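Local coordinates for glutathione S-transferase (Acinetobacter baumannii, PDB 4MP4), which probably catalyses the conjugation of glutathione to electrophilic substrates, as expected of a dimeric glutathione transferase with a thioredoxin-like N-terminal domain and a helical C-terminal domain, at residues 6-14 against 60-68; 90-101 against 159-167. All coordinates share one frame; numbering follows the deposited sequence.

Contact 1: residues 6-14 against 60-68; sequences EYFKLYTDS and KVPVLEHND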
loop_
_atom_site.group_PDB
_atom_site.type_symbol
_atom_site.label_atom_id
_atom_site.label_comp_id
_atom_site.label_asym_id
_atom_site.label_seq_id
_atom_site.Cartn_x
_atom_site.Cartn_y
_atom_site.Cartn_z
ATOM N N GLU A 6 -19.849 -1.819 -17.553
ATOM C CA GLU A 6 -20.842 -2.750 -18.080
ATOM C C GLU A 6 -20.411 -4.211 -17.934
ATOM O O GLU A 6 -21.252 -5.103 -17.894
ATOM C CB GLU A 6 -21.161 -2.433 -19.545
ATOM C CG GLU A 6 -22.457 -3.073 -20.060
ATOM C CD GLU A 6 -23.712 -2.484 -19.418
ATOM O OE1 GLU A 6 -23.725 -1.265 -19.136
ATOM O OE2 GLU A 6 -24.684 -3.238 -19.194
ATOM N N TYR A 7 -19.106 -4.453 -17.867
ATOM C CA TYR A 7 -18.572 -5.790 -17.592
ATOM C C TYR A 7 -17.474 -5.736 -16.515
ATOM O O TYR A 7 -16.413 -5.130 -16.714
ATOM C CB TYR A 7 -18.035 -6.451 -18.872
ATOM C CG TYR A 7 -17.153 -7.669 -18.628
ATOM C CD1 TYR A 7 -17.683 -8.843 -18.095
ATOM C CD2 TYR A 7 -15.792 -7.645 -18.941
ATOM C CE1 TYR A 7 -16.884 -9.961 -17.876
ATOM C CE2 TYR A 7 -14.976 -8.755 -18.724
ATOM C CZ TYR A 7 -15.529 -9.912 -18.188
ATOM O OH TYR A 7 -14.737 -11.024 -17.962
ATOM N N PHE A 8 -17.740 -6.368 -15.377
ATOM C CA PHE A 8 -16.807 -6.384 -14.255
ATOM C C PHE A 8 -16.592 -7.822 -13.822
ATOM O O PHE A 8 -17.551 -8.541 -13.560
ATOM C CB PHE A 8 -17.385 -5.619 -13.066
ATOM C CG PHE A 8 -17.258 -4.127 -13.164
ATOM C CD1 PHE A 8 -16.049 -3.500 -12.886
ATOM C CD2 PHE A 8 -18.355 -3.345 -13.502
ATOM C CE1 PHE A 8 -15.929 -2.111 -12.964
ATOM C CE2 PHE A 8 -18.248 -1.960 -13.581
ATOM C CZ PHE A 8 -17.030 -1.342 -13.306
ATOM N N LYS A 9 -15.344 -8.255 -13.740
ATOM C CA LYS A 9 -15.068 -9.582 -13.199
ATOM C C LYS A 9 -13.983 -9.549 -12.115
ATOM O O LYS A 9 -12.954 -8.904 -12.294
ATOM C CB LYS A 9 -14.685 -10.563 -14.309
ATOM C CG LYS A 9 -14.573 -11.988 -13.809
ATOM C CD LYS A 9 -14.166 -12.942 -14.884
ATOM C CE LYS A 9 -15.179 -14.042 -15.032
ATOM N NZ LYS A 9 -16.463 -13.487 -15.531
ATOM N N LEU A 10 -14.225 -10.250 -11.007
ATOM C CA LEU A 10 -13.289 -10.310 -9.883
ATOM C C LEU A 10 -12.610 -11.671 -9.786
ATOM O O LEU A 10 -13.284 -12.688 -9.728
ATOM C CB LEU A 10 -14.010 -9.996 -8.560
ATOM C CG LEU A 10 -13.193 -10.162 -7.264
ATOM C CD1 LEU A 10 -11.971 -9.222 -7.218
ATOM C CD2 LEU A 10 -14.055 -9.959 -6.059
ATOM N N TYR A 11 -11.279 -11.694 -9.764
ATOM C CA TYR A 11 -10.557 -12.961 -9.617
ATOM C C TYR A 11 -10.031 -13.135 -8.193
ATOM O O TYR A 11 -9.286 -12.300 -7.683
ATOM C CB TYR A 11 -9.422 -13.096 -10.645
ATOM C CG TYR A 11 -9.908 -13.074 -12.081
ATOM C CD1 TYR A 11 -10.434 -11.911 -12.630
ATOM C CD2 TYR A 11 -9.856 -14.213 -12.884
ATOM C CE1 TYR A 11 -10.895 -11.875 -13.921
ATOM C CE2 TYR A 11 -10.315 -14.189 -14.181
ATOM C CZ TYR A 11 -10.835 -13.014 -14.698
ATOM O OH TYR A 11 -11.295 -12.952 -16.000
ATOM N N THR A 12 -10.431 -14.227 -7.554
ATOM C CA THR A 12 -9.960 -14.543 -6.215
ATOM C C THR A 12 -9.113 -15.817 -6.207
ATOM O O THR A 12 -9.075 -16.540 -7.195
ATOM C CB THR A 12 -11.143 -14.744 -5.249
ATOM O OG1 THR A 12 -10.639 -14.936 -3.918
ATOM C CG2 THR A 12 -11.947 -15.960 -5.657
ATOM N N ASP A 13 -8.434 -16.096 -5.095
ATOM C CA ASP A 13 -7.782 -17.386 -4.937
ATOM C C ASP A 13 -8.872 -18.446 -4.758
ATOM O O ASP A 13 -9.939 -18.153 -4.237
ATOM C CB ASP A 13 -6.842 -17.388 -3.736
ATOM C CG ASP A 13 -7.558 -17.093 -2.426
ATOM O OD1 ASP A 13 -8.213 -16.035 -2.313
ATOM O OD2 ASP A 13 -7.455 -17.920 -1.502
ATOM N N SER A 14 -8.607 -19.672 -5.196
ATOM C CA SER A 14 -9.632 -20.710 -5.227
ATOM C C SER A 14 -10.162 -21.085 -3.835
ATOM O O SER A 14 -11.262 -21.614 -3.703
ATOM C CB SER A 14 -9.094 -21.958 -5.916
ATOM O OG SER A 14 -8.134 -22.607 -5.095
ATOM N N LYS A 60 -0.504 -10.826 -8.257
ATOM C CA LYS A 60 -1.347 -11.663 -7.392
ATOM C C LYS A 60 -2.832 -11.317 -7.435
ATOM O O LYS A 60 -3.203 -10.201 -7.812
ATOM C CB LYS A 60 -0.896 -11.536 -5.935
ATOM C CG LYS A 60 0.602 -11.629 -5.718
ATOM C CD LYS A 60 0.923 -12.513 -4.524
ATOM C CE LYS A 60 2.366 -12.327 -4.066
ATOM N NZ LYS A 60 3.357 -12.488 -5.176
ATOM N N VAL A 61 -3.677 -12.258 -7.008
ATOM C CA VAL A 61 -5.075 -11.940 -6.731
ATOM C C VAL A 61 -5.126 -10.894 -5.619
ATOM O O VAL A 61 -4.268 -10.891 -4.735
ATOM C CB VAL A 61 -5.925 -13.200 -6.324
ATOM C CG1 VAL A 61 -5.818 -14.299 -7.367
ATOM C CG2 VAL A 61 -5.542 -13.720 -4.969
ATOM N N PRO A 62 -6.130 -10.000 -5.651
ATOM C CA PRO A 62 -7.244 -9.937 -6.603
ATOM C C PRO A 62 -6.906 -9.178 -7.884
ATOM O O PRO A 62 -6.072 -8.276 -7.888
ATOM C CB PRO A 62 -8.296 -9.149 -5.830
ATOM C CG PRO A 62 -7.471 -8.183 -5.029
ATOM C CD PRO A 62 -6.291 -9.008 -4.573
ATOM N N VAL A 63 -7.581 -9.558 -8.963
ATOM C CA VAL A 63 -7.512 -8.842 -10.207
ATOM C C VAL A 63 -8.930 -8.462 -10.547
ATOM O O VAL A 63 -9.847 -9.272 -10.384
ATOM C CB VAL A 63 -6.940 -9.712 -11.326
ATOM C CG1 VAL A 63 -6.966 -8.956 -12.639
ATOM C CG2 VAL A 63 -5.531 -10.107 -10.985
ATOM N N LEU A 64 -9.118 -7.218 -10.974
ATOM C CA LEU A 64 -10.423 -6.774 -11.431
ATOM C C LEU A 64 -10.359 -6.506 -12.917
ATOM O O LEU A 64 -9.554 -5.692 -13.374
ATOM C CB LEU A 64 -10.858 -5.504 -10.710
ATOM C CG LEU A 64 -12.239 -5.012 -11.138
ATOM C CD1 LEU A 64 -13.325 -5.947 -10.595
ATOM C CD2 LEU A 64 -12.482 -3.572 -10.703
ATOM N N GLU A 65 -11.198 -7.194 -13.677
ATOM C CA GLU A 65 -11.316 -6.876 -15.092
ATOM C C GLU A 65 -12.564 -6.043 -15.284
ATOM O O GLU A 65 -13.632 -6.357 -14.749
ATOM C CB GLU A 65 -11.297 -8.132 -15.964
ATOM C CG GLU A 65 -10.032 -8.968 -15.714
ATOM C CD GLU A 65 -9.844 -10.128 -16.691
ATOM O OE1 GLU A 65 -10.826 -10.474 -17.400
ATOM O OE2 GLU A 65 -8.708 -10.689 -16.737
ATOM N N HIS A 66 -12.388 -4.936 -15.991
ATOM C CA HIS A 66 -13.473 -4.046 -16.348
ATOM C C HIS A 66 -13.350 -3.827 -17.843
ATOM O O HIS A 66 -12.474 -3.088 -18.296
ATOM C CB HIS A 66 -13.360 -2.715 -15.611
ATOM C CG HIS A 66 -14.371 -1.698 -16.047
ATOM N ND1 HIS A 66 -14.083 -0.350 -16.126
ATOM C CD2 HIS A 66 -15.665 -1.829 -16.422
ATOM C CE1 HIS A 66 -15.160 0.303 -16.530
ATOM N NE2 HIS A 66 -16.133 -0.571 -16.712
ATOM N N ASN A 67 -14.214 -4.495 -18.601
ATOM C CA ASN A 67 -14.127 -4.504 -20.057
ATOM C C ASN A 67 -12.728 -4.915 -20.519
ATOM O O ASN A 67 -12.262 -6.014 -20.202
ATOM C CB ASN A 67 -14.567 -3.154 -20.644
ATOM C CG ASN A 67 -16.001 -2.780 -20.244
ATOM O OD1 ASN A 67 -16.854 -3.651 -20.054
ATOM N ND2 ASN A 67 -16.267 -1.486 -20.110
ATOM N N ASP A 68 -12.043 -4.033 -21.235
ATOM C CA ASP A 68 -10.737 -4.381 -21.781
ATOM C C ASP A 68 -9.575 -4.051 -20.847
ATOM O O ASP A 68 -8.408 -4.105 -21.249
ATOM C CB ASP A 68 -10.521 -3.692 -23.124
ATOM C CG ASP A 68 -9.681 -4.524 -24.059
ATOM O OD1 ASP A 68 -9.431 -5.701 -23.710
ATOM O OD2 ASP A 68 -9.285 -4.016 -25.133
#
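Leu64 meets the first strand through both of its methyl branches: Leu64 CD2 approaches the edge of the Phe8 ring, 4.2 Å from Phe8 CD1, while Leu64 CD1 lies 3.4 Å from the backbone O of Lys9. On the same face, Leu10 and Pro62 run side by side and touch through Leu10 CD1 and Pro62 CB (3.9 Å). Where strand 8-13 begins and 63-66 ends, Phe8 and His66, a non-hydrogen-bonded antiparallel pair, form an offset stack with nearly parallel rings (planes 3° apart, centroids 4.2 Å). The imidazole is laid over the phenyl face by a chi1 of 174°, which sets CG opposite the backbone N, and His66 ND1 is hydrogen-bonded to Tyr80 OH.

Between the strands, Lys9 and Glu65 exchange two short backbone bonds, Lys9 N to Glu65 O (2.7 Å) and Glu65 N to Lys9 O (2.8 Å). The other face carries the polar edge. There the Glu65 side chain reaches diagonally to Tyr11, whose OH makes a weak hydrogen bond to Glu65 OE1 (2.9 Å), carboxylate and ring planes standing 49° apart. Lys9 instead extends its amine to a salt bridge with Glu36. At the outer end Asn67 N donates to Tyr7 O (3.0 Å), and Asn67 OD1 weakly accepts from Tyr7 N.

These are central strands of a thioredoxin-like sheet, entered at 63-66 through the cis-Pro62 that marks this fold. Strand 36-40 flanks 8-13 in parallel, 69-72 borders 63-66, and helices 19-30 and 74-84 pack on the face bearing Leu10 and Leu64.

Contact 2: residues 90-101 against 159-167; sequences IYPKDIQARARA and LFGSWSIVD
Phe160 projects its ring from the 159-167 loop into the angle between Pro92 and the first turns of helix 95-110. Pro92 crosses it obliquely at the base, where CG lies 3.5 Å from Phe160 CB. Farther out, the aliphatic part of Arg100 comes to the ring edge, CG to Phe160 CE1 3.6 Å, and Ala101 CB meets Phe160 CE2 at the same distance. One ring face looks toward the backbone O of Ala97; the opposite face is covered by CB of the preceding Leu159. The guanidinium of Arg100 turns away to bond Ala70 O of the second subunit.

Tyr91 and Ile165 form a second group. Ile165 CG2 makes an off-centre CH-pi contact with the Tyr91 ring, 4.2 Å from its centroid and 30° off the ring normal, while Ile90 CD1 lies alongside Ile165 CB. A nearly straight hydrogen bond from Ile165 N to Ile90 O (3.0 Å, 173°) joins residues 90-101 and 159-167.

The Asp167 side chain caps Ser164 N through OD2 (2.9 Å) and gives Leu159 N the syn lone pair of OD1, while Asp167 N bonds Ser164 O. This Ser-x-x-Asp sequence is that of the N-capping box conserved in the glutathione transferase C-terminal domain.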
loop_
_atom_site.group_PDB
_atom_site.type_symbol
_atom_site.label_atom_id
_atom_site.label_comp_id
_atom_site.label_asym_id
_atom_site.label_seq_id
_atom_site.Cartn_x
_atom_site.Cartn_y
_atom_site.Cartn_z
ATOM N N ILE A 90 -17.096 4.798 -0.547
ATOM C CA ILE A 90 -16.863 3.821 0.512
ATOM C C ILE A 90 -15.666 4.261 1.353
ATOM O O ILE A 90 -15.076 3.465 2.063
ATOM C CB ILE A 90 -16.664 2.396 -0.041
ATOM C CG1 ILE A 90 -15.459 2.336 -0.970
ATOM C CG2 ILE A 90 -17.916 1.923 -0.790
ATOM C CD1 ILE A 90 -15.286 0.990 -1.624
ATOM N N TYR A 91 -15.332 5.547 1.233
ATOM C CA TYR A 91 -14.412 6.259 2.114
ATOM C C TYR A 91 -15.164 7.474 2.659
ATOM O O TYR A 91 -16.117 7.929 2.043
ATOM C CB TYR A 91 -13.167 6.724 1.347
ATOM C CG TYR A 91 -12.266 5.595 0.938
ATOM C CD1 TYR A 91 -11.424 4.981 1.863
ATOM C CD2 TYR A 91 -12.272 5.116 -0.358
ATOM C CE1 TYR A 91 -10.606 3.933 1.500
ATOM C CE2 TYR A 91 -11.449 4.062 -0.730
ATOM C CZ TYR A 91 -10.617 3.480 0.208
ATOM O OH TYR A 91 -9.809 2.439 -0.153
ATOM N N PRO A 92 -14.731 8.007 3.812
ATOM C CA PRO A 92 -15.442 9.143 4.411
ATOM C C PRO A 92 -15.448 10.340 3.453
ATOM O O PRO A 92 -14.582 10.412 2.570
ATOM C CB PRO A 92 -14.601 9.462 5.654
ATOM C CG PRO A 92 -13.827 8.198 5.929
ATOM C CD PRO A 92 -13.540 7.622 4.594
ATOM N N LYS A 93 -16.407 11.256 3.602
ATOM C CA LYS A 93 -16.472 12.386 2.674
ATOM C C LYS A 93 -15.552 13.552 3.066
ATOM O O LYS A 93 -15.004 14.211 2.201
ATOM C CB LYS A 93 -17.914 12.844 2.382
ATOM C CG LYS A 93 -18.633 13.482 3.546
ATOM C CD LYS A 93 -20.057 13.875 3.178
ATOM C CE LYS A 93 -20.910 14.080 4.432
ATOM N NZ LYS A 93 -20.957 12.853 5.293
ATOM N N ASP A 94 -15.373 13.802 4.357
ATOM C CA ASP A 94 -14.407 14.813 4.778
ATOM C C ASP A 94 -13.004 14.450 4.272
ATOM O O ASP A 94 -12.558 13.305 4.407
ATOM C CB ASP A 94 -14.411 14.957 6.306
ATOM C CG ASP A 94 -13.259 15.812 6.823
ATOM O OD1 ASP A 94 -12.694 16.608 6.047
ATOM O OD2 ASP A 94 -12.918 15.694 8.019
ATOM N N ILE A 95 -12.304 15.436 3.713
ATOM C CA ILE A 95 -10.994 15.201 3.116
ATOM C C ILE A 95 -9.961 14.675 4.117
ATOM O O ILE A 95 -9.101 13.863 3.757
ATOM C CB ILE A 95 -10.440 16.456 2.422
ATOM C CG1 ILE A 95 -9.187 16.096 1.616
ATOM C CG2 ILE A 95 -10.182 17.565 3.432
ATOM C CD1 ILE A 95 -8.491 17.281 0.982
ATOM N N GLN A 96 -10.051 15.102 5.373
ATOM C CA GLN A 96 -9.071 14.638 6.352
ATOM C C GLN A 96 -9.372 13.239 6.885
ATOM O O GLN A 96 -8.460 12.444 7.105
ATOM C CB GLN A 96 -8.836 15.668 7.456
ATOM C CG GLN A 96 -7.896 16.750 6.966
ATOM C CD GLN A 96 -7.808 17.967 7.862
ATOM O OE1 GLN A 96 -7.869 17.872 9.093
ATOM N NE2 GLN A 96 -7.654 19.130 7.239
ATOM N N ALA A 97 -10.653 12.936 7.057
ATOM C CA ALA A 97 -11.067 11.600 7.447
ATOM C C ALA A 97 -10.718 10.593 6.346
ATOM O O ALA A 97 -10.259 9.494 6.642
ATOM C CB ALA A 97 -12.566 11.574 7.774
ATOM N N ARG A 98 -10.914 10.981 5.083
ATOM C CA ARG A 98 -10.531 10.132 3.948
ATOM C C ARG A 98 -9.029 9.840 3.907
ATOM O O ARG A 98 -8.607 8.711 3.623
ATOM C CB ARG A 98 -10.964 10.748 2.621
ATOM C CG ARG A 98 -10.514 9.958 1.384
ATOM C CD ARG A 98 -10.756 10.778 0.132
ATOM N NE ARG A 98 -12.038 11.434 0.293
ATOM C CZ ARG A 98 -12.255 12.735 0.184
ATOM N NH1 ARG A 98 -11.278 13.567 -0.152
ATOM N NH2 ARG A 98 -13.478 13.185 0.388
ATOM N N ALA A 99 -8.231 10.858 4.186
ATOM C CA ALA A 99 -6.788 10.692 4.263
ATOM C C ALA A 99 -6.459 9.734 5.404
ATOM O O ALA A 99 -5.684 8.784 5.224
ATOM C CB ALA A 99 -6.094 12.035 4.444
ATOM N N ARG A 100 -7.077 9.958 6.562
ATOM C CA ARG A 100 -6.880 9.068 7.708
ATOM C C ARG A 100 -7.300 7.637 7.330
ATOM O O ARG A 100 -6.587 6.668 7.624
ATOM C CB ARG A 100 -7.622 9.578 8.958
ATOM C CG ARG A 100 -7.480 8.696 10.215
ATOM C CD ARG A 100 -6.125 8.860 10.969
ATOM N NE ARG A 100 -5.994 10.161 11.623
ATOM C CZ ARG A 100 -5.086 11.084 11.304
ATOM N NH1 ARG A 100 -5.051 12.248 11.957
ATOM N NH2 ARG A 100 -4.210 10.850 10.335
ATOM N N ALA A 101 -8.435 7.504 6.650
ATOM C CA ALA A 101 -8.859 6.189 6.177
ATOM C C ALA A 101 -7.817 5.523 5.257
ATOM O O ALA A 101 -7.492 4.350 5.434
ATOM C CB ALA A 101 -10.232 6.253 5.505
ATOM N N LEU A 159 -15.435 3.526 12.310
ATOM C CA LEU A 159 -14.193 4.282 12.494
ATOM C C LEU A 159 -14.338 5.776 12.233
ATOM O O LEU A 159 -13.754 6.594 12.940
ATOM C CB LEU A 159 -13.109 3.731 11.567
ATOM C CG LEU A 159 -12.387 2.455 11.993
ATOM C CD1 LEU A 159 -11.547 1.932 10.823
ATOM C CD2 LEU A 159 -11.532 2.731 13.233
ATOM N N PHE A 160 -15.118 6.124 11.216
ATOM C CA PHE A 160 -15.158 7.487 10.706
ATOM C C PHE A 160 -16.578 8.052 10.631
ATOM O O PHE A 160 -16.898 8.842 9.739
ATOM C CB PHE A 160 -14.476 7.544 9.332
ATOM C CG PHE A 160 -13.056 7.063 9.355
ATOM C CD1 PHE A 160 -12.082 7.777 10.044
ATOM C CD2 PHE A 160 -12.696 5.882 8.724
ATOM C CE1 PHE A 160 -10.768 7.327 10.095
ATOM C CE2 PHE A 160 -11.392 5.435 8.764
ATOM C CZ PHE A 160 -10.421 6.158 9.452
ATOM N N GLY A 161 -17.418 7.655 11.579
ATOM C CA GLY A 161 -18.801 8.104 11.621
ATOM C C GLY A 161 -19.709 7.033 11.061
ATOM O O GLY A 161 -20.275 6.214 11.794
ATOM N N SER A 162 -19.827 7.022 9.743
ATOM C CA SER A 162 -20.555 5.963 9.067
ATOM C C SER A 162 -19.592 4.928 8.506
ATOM O O SER A 162 -18.385 5.132 8.459
ATOM C CB SER A 162 -21.440 6.540 7.957
ATOM O OG SER A 162 -20.691 7.326 7.055
ATOM N N TRP A 163 -20.143 3.808 8.083
ATOM C CA TRP A 163 -19.352 2.719 7.564
ATOM C C TRP A 163 -18.414 3.133 6.418
ATOM O O TRP A 163 -18.785 3.913 5.549
ATOM C CB TRP A 163 -20.284 1.605 7.102
ATOM C CG TRP A 163 -19.525 0.411 6.665
ATOM C CD1 TRP A 163 -19.109 -0.631 7.452
ATOM C CD2 TRP A 163 -19.053 0.131 5.347
ATOM N NE1 TRP A 163 -18.421 -1.542 6.698
ATOM C CE2 TRP A 163 -18.362 -1.100 5.400
ATOM C CE3 TRP A 163 -19.137 0.805 4.123
ATOM C CZ2 TRP A 163 -17.766 -1.680 4.285
ATOM C CZ3 TRP A 163 -18.544 0.227 3.005
ATOM C CH2 TRP A 163 -17.869 -1.005 3.097
ATOM N N SER A 164 -17.191 2.615 6.432
ATOM C CA SER A 164 -16.308 2.689 5.271
ATOM C C SER A 164 -15.606 1.356 5.080
ATOM O O SER A 164 -15.574 0.525 5.994
ATOM C CB SER A 164 -15.273 3.797 5.427
ATOM O OG SER A 164 -14.585 3.670 6.648
ATOM N N ILE A 165 -15.032 1.150 3.899
ATOM C CA ILE A 165 -14.388 -0.129 3.583
ATOM C C ILE A 165 -13.301 -0.479 4.630
ATOM O O ILE A 165 -12.942 -1.650 4.809
ATOM C CB ILE A 165 -13.811 -0.113 2.138
ATOM C CG1 ILE A 165 -13.434 -1.515 1.649
ATOM C CG2 ILE A 165 -12.644 0.831 2.037
ATOM C CD1 ILE A 165 -14.604 -2.470 1.568
ATOM N N VAL A 166 -12.811 0.533 5.348
ATOM C CA VAL A 166 -11.739 0.322 6.305
ATOM C C VAL A 166 -12.284 -0.378 7.556
ATOM O O VAL A 166 -11.535 -1.055 8.282
ATOM C CB VAL A 166 -10.985 1.644 6.658
ATOM C CG1 VAL A 166 -9.788 1.352 7.543
ATOM C CG2 VAL A 166 -10.505 2.336 5.407
ATOM N N ASP A 167 -13.591 -0.240 7.805
ATOM C CA ASP A 167 -14.190 -1.002 8.905
ATOM C C ASP A 167 -14.048 -2.495 8.619
ATOM O O ASP A 167 -13.685 -3.289 9.509
ATOM C CB ASP A 167 -15.657 -0.634 9.161
ATOM C CG ASP A 167 -15.823 0.783 9.727
ATOM O OD1 ASP A 167 -15.413 1.025 10.904
ATOM O OD2 ASP A 167 -16.378 1.649 8.988
#

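How the contacts relate
From the N terminus, strand 8-13 leads into helix 19-30 and strand 36-40, and contact 1 closes this loop when the chain returns, after the unmodelled 43-56, as strand 63-66. Strand 69-72 and helix 74-84 finish the N-terminal domain before the linker reaches residue 90. Contact 2 then closes a strand-free, largely helical excursion running from helix 95-110 through 135-151 to 165-178. The two loops follow in series, neither nesting nor crossing, and their nearest atoms are about 11 Å apart. Helices 19-30 and 74-84 bridge them: both pack on the sheet of contact 1, and both also touch side chains of contact 2, joining the two domains.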